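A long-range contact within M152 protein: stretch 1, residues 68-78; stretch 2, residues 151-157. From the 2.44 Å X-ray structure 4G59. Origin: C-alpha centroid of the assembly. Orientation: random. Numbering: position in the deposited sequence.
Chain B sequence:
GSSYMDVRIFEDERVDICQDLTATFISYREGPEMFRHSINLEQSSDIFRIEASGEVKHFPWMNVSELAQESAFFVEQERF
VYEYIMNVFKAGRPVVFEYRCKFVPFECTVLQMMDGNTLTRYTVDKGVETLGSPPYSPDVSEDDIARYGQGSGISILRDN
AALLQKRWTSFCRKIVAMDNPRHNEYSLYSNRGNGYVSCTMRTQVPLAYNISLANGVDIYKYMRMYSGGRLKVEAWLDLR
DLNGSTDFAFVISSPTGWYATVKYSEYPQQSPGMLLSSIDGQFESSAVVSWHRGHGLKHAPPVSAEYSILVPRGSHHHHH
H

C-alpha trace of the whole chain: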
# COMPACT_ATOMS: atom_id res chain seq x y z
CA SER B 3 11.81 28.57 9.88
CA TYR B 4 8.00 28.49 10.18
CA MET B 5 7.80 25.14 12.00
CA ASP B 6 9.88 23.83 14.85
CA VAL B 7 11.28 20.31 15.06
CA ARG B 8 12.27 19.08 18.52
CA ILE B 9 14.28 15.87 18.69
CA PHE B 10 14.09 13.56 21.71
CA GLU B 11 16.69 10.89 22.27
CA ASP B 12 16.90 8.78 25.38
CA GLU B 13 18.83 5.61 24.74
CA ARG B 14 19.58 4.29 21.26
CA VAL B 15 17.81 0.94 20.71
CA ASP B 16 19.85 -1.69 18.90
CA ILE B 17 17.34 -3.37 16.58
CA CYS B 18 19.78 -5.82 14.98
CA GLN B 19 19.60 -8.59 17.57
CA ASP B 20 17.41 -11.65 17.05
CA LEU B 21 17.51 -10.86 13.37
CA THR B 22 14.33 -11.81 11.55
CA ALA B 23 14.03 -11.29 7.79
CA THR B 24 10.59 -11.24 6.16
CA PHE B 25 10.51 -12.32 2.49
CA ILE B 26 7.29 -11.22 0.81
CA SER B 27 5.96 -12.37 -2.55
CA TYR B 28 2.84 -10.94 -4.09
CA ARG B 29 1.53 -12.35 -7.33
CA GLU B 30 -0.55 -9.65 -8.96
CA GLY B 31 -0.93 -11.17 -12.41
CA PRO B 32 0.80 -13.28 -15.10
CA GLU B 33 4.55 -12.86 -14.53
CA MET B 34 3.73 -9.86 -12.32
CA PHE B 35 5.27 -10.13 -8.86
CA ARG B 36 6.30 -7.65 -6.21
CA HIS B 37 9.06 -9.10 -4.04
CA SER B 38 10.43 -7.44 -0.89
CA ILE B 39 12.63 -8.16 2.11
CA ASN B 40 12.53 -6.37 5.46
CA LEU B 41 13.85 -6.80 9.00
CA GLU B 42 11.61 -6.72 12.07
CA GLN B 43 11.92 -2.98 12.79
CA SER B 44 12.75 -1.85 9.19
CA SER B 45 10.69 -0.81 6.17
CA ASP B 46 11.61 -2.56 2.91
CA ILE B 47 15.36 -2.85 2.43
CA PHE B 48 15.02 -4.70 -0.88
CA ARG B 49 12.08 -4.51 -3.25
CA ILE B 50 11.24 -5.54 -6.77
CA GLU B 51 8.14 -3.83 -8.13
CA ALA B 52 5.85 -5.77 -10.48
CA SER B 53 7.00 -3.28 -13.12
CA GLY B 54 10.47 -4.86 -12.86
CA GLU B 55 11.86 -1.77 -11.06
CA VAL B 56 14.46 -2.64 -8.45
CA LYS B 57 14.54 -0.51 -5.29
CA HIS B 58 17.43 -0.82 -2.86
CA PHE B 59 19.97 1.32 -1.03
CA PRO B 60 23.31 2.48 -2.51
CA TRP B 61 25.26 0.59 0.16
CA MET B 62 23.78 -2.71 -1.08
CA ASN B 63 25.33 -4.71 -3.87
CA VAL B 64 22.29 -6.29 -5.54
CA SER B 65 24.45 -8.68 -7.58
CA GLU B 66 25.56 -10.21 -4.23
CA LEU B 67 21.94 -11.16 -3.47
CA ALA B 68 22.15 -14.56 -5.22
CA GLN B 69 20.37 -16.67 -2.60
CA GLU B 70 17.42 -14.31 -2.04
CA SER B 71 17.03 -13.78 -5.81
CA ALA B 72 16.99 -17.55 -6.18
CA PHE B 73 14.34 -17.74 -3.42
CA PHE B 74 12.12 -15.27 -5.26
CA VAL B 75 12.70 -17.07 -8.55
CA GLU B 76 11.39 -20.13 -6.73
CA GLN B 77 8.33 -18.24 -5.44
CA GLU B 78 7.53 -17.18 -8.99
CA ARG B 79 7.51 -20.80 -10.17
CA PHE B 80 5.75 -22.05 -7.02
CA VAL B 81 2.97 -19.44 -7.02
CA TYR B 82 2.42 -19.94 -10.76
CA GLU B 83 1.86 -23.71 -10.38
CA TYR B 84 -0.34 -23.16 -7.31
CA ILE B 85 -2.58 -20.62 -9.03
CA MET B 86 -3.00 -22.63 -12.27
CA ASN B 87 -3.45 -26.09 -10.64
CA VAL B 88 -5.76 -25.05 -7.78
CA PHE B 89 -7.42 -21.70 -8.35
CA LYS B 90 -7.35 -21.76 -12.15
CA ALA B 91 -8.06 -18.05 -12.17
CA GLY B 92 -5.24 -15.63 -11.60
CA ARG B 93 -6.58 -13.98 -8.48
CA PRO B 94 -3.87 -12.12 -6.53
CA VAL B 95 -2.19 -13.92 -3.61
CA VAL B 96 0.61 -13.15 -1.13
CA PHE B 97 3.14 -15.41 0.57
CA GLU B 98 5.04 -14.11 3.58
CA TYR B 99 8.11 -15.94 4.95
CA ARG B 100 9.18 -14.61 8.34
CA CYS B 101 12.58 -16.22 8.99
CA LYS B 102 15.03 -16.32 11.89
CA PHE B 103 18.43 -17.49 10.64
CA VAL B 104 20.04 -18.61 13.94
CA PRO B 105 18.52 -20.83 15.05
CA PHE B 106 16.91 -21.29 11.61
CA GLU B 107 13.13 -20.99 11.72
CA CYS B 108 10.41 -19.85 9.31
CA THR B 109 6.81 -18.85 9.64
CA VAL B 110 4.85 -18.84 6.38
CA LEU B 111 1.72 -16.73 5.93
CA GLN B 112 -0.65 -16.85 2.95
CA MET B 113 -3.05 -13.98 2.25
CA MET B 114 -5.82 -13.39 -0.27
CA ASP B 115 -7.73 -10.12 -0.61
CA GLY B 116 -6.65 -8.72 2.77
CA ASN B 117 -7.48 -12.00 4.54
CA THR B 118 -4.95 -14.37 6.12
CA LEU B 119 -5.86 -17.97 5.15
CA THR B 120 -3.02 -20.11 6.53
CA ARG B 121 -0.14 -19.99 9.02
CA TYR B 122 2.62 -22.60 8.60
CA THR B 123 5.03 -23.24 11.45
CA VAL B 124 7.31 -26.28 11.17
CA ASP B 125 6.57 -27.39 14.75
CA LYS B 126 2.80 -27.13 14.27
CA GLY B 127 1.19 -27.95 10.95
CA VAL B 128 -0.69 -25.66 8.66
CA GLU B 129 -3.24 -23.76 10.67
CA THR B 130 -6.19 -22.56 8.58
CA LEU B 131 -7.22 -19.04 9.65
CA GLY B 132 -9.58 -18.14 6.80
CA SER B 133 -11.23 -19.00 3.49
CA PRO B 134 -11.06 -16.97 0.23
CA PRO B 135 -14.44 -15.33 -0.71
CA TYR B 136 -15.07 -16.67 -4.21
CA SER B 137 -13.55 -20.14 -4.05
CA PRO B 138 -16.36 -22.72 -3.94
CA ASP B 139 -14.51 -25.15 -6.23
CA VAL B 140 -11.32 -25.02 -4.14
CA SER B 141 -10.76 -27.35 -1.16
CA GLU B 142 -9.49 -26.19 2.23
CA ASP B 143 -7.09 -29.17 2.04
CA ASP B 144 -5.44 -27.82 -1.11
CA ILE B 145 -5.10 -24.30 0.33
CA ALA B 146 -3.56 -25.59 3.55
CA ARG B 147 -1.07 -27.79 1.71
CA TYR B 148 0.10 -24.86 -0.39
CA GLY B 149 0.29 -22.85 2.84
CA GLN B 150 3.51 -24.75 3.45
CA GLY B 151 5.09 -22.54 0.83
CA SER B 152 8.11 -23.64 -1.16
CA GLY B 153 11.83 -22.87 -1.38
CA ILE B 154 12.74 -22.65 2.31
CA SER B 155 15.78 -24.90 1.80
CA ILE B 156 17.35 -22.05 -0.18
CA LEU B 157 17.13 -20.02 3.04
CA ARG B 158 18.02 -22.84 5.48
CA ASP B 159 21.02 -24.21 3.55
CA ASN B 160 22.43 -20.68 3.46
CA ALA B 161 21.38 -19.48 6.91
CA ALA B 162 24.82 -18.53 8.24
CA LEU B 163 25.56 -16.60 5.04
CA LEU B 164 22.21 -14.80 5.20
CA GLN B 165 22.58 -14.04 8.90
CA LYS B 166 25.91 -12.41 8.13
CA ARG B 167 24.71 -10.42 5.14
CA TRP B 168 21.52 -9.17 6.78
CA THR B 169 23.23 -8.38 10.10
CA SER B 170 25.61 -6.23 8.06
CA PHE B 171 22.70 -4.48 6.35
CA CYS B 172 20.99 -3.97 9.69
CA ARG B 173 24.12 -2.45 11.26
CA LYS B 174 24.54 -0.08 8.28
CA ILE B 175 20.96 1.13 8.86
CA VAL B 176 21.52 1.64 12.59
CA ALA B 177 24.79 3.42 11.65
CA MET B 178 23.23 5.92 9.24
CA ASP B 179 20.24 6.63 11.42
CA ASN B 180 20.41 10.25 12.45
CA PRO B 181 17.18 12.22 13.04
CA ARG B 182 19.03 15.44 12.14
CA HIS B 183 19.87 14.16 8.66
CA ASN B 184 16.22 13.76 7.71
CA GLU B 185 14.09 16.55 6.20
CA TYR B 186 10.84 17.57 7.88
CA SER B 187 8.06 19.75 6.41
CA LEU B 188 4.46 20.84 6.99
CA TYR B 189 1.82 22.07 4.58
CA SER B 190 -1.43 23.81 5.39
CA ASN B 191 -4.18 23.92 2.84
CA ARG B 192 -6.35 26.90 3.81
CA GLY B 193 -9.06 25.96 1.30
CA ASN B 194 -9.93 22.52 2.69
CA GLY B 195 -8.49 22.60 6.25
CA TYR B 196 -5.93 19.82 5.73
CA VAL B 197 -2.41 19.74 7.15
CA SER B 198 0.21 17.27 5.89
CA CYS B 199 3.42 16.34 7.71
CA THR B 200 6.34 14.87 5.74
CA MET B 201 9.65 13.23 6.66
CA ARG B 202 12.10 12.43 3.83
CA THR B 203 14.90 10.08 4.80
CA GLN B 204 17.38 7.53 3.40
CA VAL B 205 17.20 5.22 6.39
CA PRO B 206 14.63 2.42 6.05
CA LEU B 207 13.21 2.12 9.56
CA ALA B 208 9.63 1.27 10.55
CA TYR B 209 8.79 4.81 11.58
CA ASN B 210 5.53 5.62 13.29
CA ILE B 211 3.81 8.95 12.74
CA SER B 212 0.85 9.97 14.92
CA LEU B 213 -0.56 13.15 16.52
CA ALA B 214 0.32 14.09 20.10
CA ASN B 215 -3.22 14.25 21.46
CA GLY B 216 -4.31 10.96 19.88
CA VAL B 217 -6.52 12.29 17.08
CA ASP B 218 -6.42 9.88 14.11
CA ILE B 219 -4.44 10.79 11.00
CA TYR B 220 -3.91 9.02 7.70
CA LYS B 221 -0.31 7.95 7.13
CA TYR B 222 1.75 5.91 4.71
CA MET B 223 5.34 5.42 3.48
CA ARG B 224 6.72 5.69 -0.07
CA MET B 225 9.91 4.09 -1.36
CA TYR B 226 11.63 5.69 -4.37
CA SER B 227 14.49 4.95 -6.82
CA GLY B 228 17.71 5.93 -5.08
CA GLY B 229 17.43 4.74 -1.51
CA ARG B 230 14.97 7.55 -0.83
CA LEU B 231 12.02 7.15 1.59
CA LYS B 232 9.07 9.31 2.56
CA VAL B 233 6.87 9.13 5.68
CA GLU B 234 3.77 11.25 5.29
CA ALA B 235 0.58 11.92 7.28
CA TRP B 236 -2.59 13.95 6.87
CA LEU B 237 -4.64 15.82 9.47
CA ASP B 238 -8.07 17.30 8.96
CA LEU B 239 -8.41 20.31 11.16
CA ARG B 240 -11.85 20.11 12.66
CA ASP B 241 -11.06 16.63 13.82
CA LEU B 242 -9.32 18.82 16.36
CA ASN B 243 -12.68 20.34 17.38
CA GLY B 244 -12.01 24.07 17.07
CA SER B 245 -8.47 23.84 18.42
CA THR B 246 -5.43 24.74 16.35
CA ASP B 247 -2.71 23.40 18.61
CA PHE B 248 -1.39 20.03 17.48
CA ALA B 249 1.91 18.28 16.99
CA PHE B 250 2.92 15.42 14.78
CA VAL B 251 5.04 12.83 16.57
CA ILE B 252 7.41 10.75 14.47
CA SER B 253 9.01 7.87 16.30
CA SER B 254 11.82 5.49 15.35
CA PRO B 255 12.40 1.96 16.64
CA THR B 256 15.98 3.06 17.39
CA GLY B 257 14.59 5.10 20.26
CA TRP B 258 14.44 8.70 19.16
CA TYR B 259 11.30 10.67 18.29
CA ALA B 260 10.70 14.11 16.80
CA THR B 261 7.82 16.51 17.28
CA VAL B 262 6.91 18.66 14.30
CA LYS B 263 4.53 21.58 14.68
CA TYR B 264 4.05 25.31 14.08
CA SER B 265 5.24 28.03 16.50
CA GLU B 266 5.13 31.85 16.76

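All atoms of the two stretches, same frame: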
# COMPACT_ATOMS: atom_id res chain seq x y z
N ALA B 68 22.42 -13.33 -4.47
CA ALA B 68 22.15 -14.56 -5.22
C ALA B 68 21.10 -15.47 -4.59
O ALA B 68 20.20 -15.95 -5.26
CB ALA B 68 23.46 -15.33 -5.45
N GLN B 69 21.25 -15.73 -3.29
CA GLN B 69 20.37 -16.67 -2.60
C GLN B 69 18.93 -16.15 -2.54
O GLN B 69 17.99 -16.86 -2.91
CB GLN B 69 20.89 -16.97 -1.20
CG GLN B 69 22.22 -17.72 -1.15
CD GLN B 69 23.40 -16.90 -1.63
OE1 GLN B 69 23.42 -15.67 -1.49
NE2 GLN B 69 24.39 -17.57 -2.20
N GLU B 70 18.76 -14.90 -2.10
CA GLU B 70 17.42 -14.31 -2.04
C GLU B 70 16.77 -14.21 -3.41
O GLU B 70 15.59 -14.54 -3.56
CB GLU B 70 17.40 -12.97 -1.28
CG GLU B 70 18.65 -12.12 -1.39
CD GLU B 70 19.72 -12.44 -0.35
OE1 GLU B 70 19.42 -12.45 0.85
OE2 GLU B 70 20.88 -12.65 -0.75
N SER B 71 17.54 -13.79 -4.42
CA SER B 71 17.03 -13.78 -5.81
C SER B 71 16.58 -15.16 -6.23
O SER B 71 15.51 -15.32 -6.82
CB SER B 71 18.08 -13.26 -6.79
OG SER B 71 17.92 -11.88 -7.01
N ALA B 72 17.38 -16.17 -5.89
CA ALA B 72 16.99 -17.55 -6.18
C ALA B 72 15.72 -17.94 -5.42
O ALA B 72 14.90 -18.67 -5.94
CB ALA B 72 18.14 -18.52 -5.89
N PHE B 73 15.55 -17.45 -4.20
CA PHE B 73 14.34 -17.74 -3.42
C PHE B 73 13.10 -17.17 -4.11
O PHE B 73 12.06 -17.84 -4.23
CB PHE B 73 14.47 -17.17 -2.00
CG PHE B 73 13.25 -17.40 -1.11
CD1 PHE B 73 13.07 -18.61 -0.45
CD2 PHE B 73 12.29 -16.41 -0.94
CE1 PHE B 73 11.95 -18.83 0.37
CE2 PHE B 73 11.16 -16.62 -0.11
CZ PHE B 73 11.00 -17.82 0.54
N PHE B 74 13.23 -15.94 -4.59
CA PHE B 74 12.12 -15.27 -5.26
C PHE B 74 11.83 -15.88 -6.61
O PHE B 74 10.67 -15.94 -7.03
CB PHE B 74 12.40 -13.78 -5.44
CG PHE B 74 12.32 -12.99 -4.17
CD1 PHE B 74 11.27 -13.19 -3.27
CD2 PHE B 74 13.30 -12.04 -3.86
CE1 PHE B 74 11.19 -12.45 -2.09
CE2 PHE B 74 13.23 -11.29 -2.69
CZ PHE B 74 12.18 -11.51 -1.80
N VAL B 75 12.88 -16.31 -7.31
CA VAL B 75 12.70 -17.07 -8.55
C VAL B 75 11.89 -18.33 -8.26
O VAL B 75 11.00 -18.68 -9.04
CB VAL B 75 14.05 -17.38 -9.25
CG1 VAL B 75 13.90 -18.52 -10.26
CG2 VAL B 75 14.56 -16.14 -9.94
N GLU B 76 12.16 -18.96 -7.13
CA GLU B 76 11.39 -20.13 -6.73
C GLU B 76 9.94 -19.76 -6.45
O GLU B 76 9.04 -20.48 -6.88
CB GLU B 76 12.00 -20.84 -5.52
CG GLU B 76 11.11 -21.93 -4.89
CD GLU B 76 10.75 -23.09 -5.83
OE1 GLU B 76 11.36 -23.20 -6.92
OE2 GLU B 76 9.84 -23.89 -5.49
N GLN B 77 9.71 -18.65 -5.74
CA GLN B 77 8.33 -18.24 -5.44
C GLN B 77 7.56 -17.98 -6.72
O GLN B 77 6.37 -18.26 -6.79
CB GLN B 77 8.26 -17.01 -4.53
CG GLN B 77 8.94 -17.15 -3.16
CD GLN B 77 8.55 -18.40 -2.40
OE1 GLN B 77 7.36 -18.68 -2.18
NE2 GLN B 77 9.55 -19.14 -1.95
N GLU B 78 8.23 -17.47 -7.75
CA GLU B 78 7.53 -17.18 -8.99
C GLU B 78 7.01 -18.46 -9.66
O GLU B 78 5.85 -18.53 -10.07
CB GLU B 78 8.40 -16.32 -9.92
CG GLU B 78 8.57 -14.90 -9.42
CD GLU B 78 9.15 -13.96 -10.43
OE1 GLU B 78 9.58 -12.86 -10.03
OE2 GLU B 78 9.17 -14.29 -11.64
N GLY B 151 4.18 -23.36 1.60
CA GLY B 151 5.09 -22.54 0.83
C GLY B 151 6.09 -23.45 0.17
O GLY B 151 5.98 -24.67 0.28
N SER B 152 7.07 -22.86 -0.51
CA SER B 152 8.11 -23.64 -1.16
C SER B 152 9.43 -22.92 -0.95
O SER B 152 9.43 -21.79 -0.47
CB SER B 152 7.79 -23.75 -2.66
OG SER B 152 8.75 -24.52 -3.37
N GLY B 153 10.55 -23.56 -1.26
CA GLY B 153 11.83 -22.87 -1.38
C GLY B 153 12.63 -22.56 -0.11
O GLY B 153 13.73 -21.98 -0.19
N ILE B 154 12.10 -22.95 1.04
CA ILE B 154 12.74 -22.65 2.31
C ILE B 154 14.16 -23.21 2.44
O ILE B 154 15.02 -22.61 3.11
CB ILE B 154 11.87 -23.08 3.50
CG1 ILE B 154 10.58 -22.27 3.51
CG2 ILE B 154 12.58 -22.87 4.82
CD1 ILE B 154 9.55 -22.81 4.45
N SER B 155 14.43 -24.34 1.79
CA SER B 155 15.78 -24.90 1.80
C SER B 155 16.83 -23.92 1.26
O SER B 155 17.99 -23.96 1.67
CB SER B 155 15.84 -26.18 0.96
OG SER B 155 16.47 -25.93 -0.29
N ILE B 156 16.43 -23.07 0.32
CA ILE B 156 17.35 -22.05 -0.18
C ILE B 156 17.82 -21.15 0.96
O ILE B 156 18.99 -20.76 1.03
CB ILE B 156 16.71 -21.21 -1.25
CG1 ILE B 156 16.34 -22.08 -2.45
CG2 ILE B 156 17.64 -20.10 -1.69
CD1 ILE B 156 15.44 -21.37 -3.47
N LEU B 157 16.89 -20.86 1.88
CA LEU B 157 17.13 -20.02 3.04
C LEU B 157 17.86 -20.81 4.13
O LEU B 157 18.86 -20.33 4.67
CB LEU B 157 15.81 -19.44 3.57
CG LEU B 157 15.24 -18.11 3.05
CD1 LEU B 157 15.68 -17.72 1.64
CD2 LEU B 157 13.72 -18.09 3.16

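Residues 68-78 are helical throughout, with i to i+4 hydrogen bonds such as Phe73 N to Gln69 O at 2.8 Å. The second stretch arrives as a loop, with Gly151 (phi 74°) and Gly153 (phi 81°, psi 0°) both at positive phi, before turning into a helix that includes Ile156 and Leu157. The backbones are nearest at Glu76 and Gly153, whose CA atoms lie 6.0 Å apart. Glycine suits this point doubly: a phi of 81° by itself favours glycine, and an ideal CB on Gly153 would lie 2.9 Å from Glu76 CG, a clash.

Two hydrogen bonds fix Ser152. Its OG donates to Glu76 OE2 at a very short 2.5 Å, while Gln77 NE2 donates to Ser152 O at 3.0 Å with a nearly linear 166° angle. Glu76 bends through chi2 of 61° to reach the hydroxyl; Gln77, with both chi1 and chi2 in m, brings its amide to the carbonyl.

The apolar part centres on Phe73. With chi1 in t (179°), the Phe73 ring comes nearer to stretch 2, and Leu157 CD2 lies over one face, 3.8 Å from the ring centroid and 29° off the normal, whereas Gly153 O meets the edge, 3.4 Å from Phe73 CD1. Ile156 points toward the first helix and packs against its backbone, CG2 3.5 Å from Gln69 O and CD1 3.8 Å from Phe73 CA. The contact between the two stretches buries 418 Å², both sides summed.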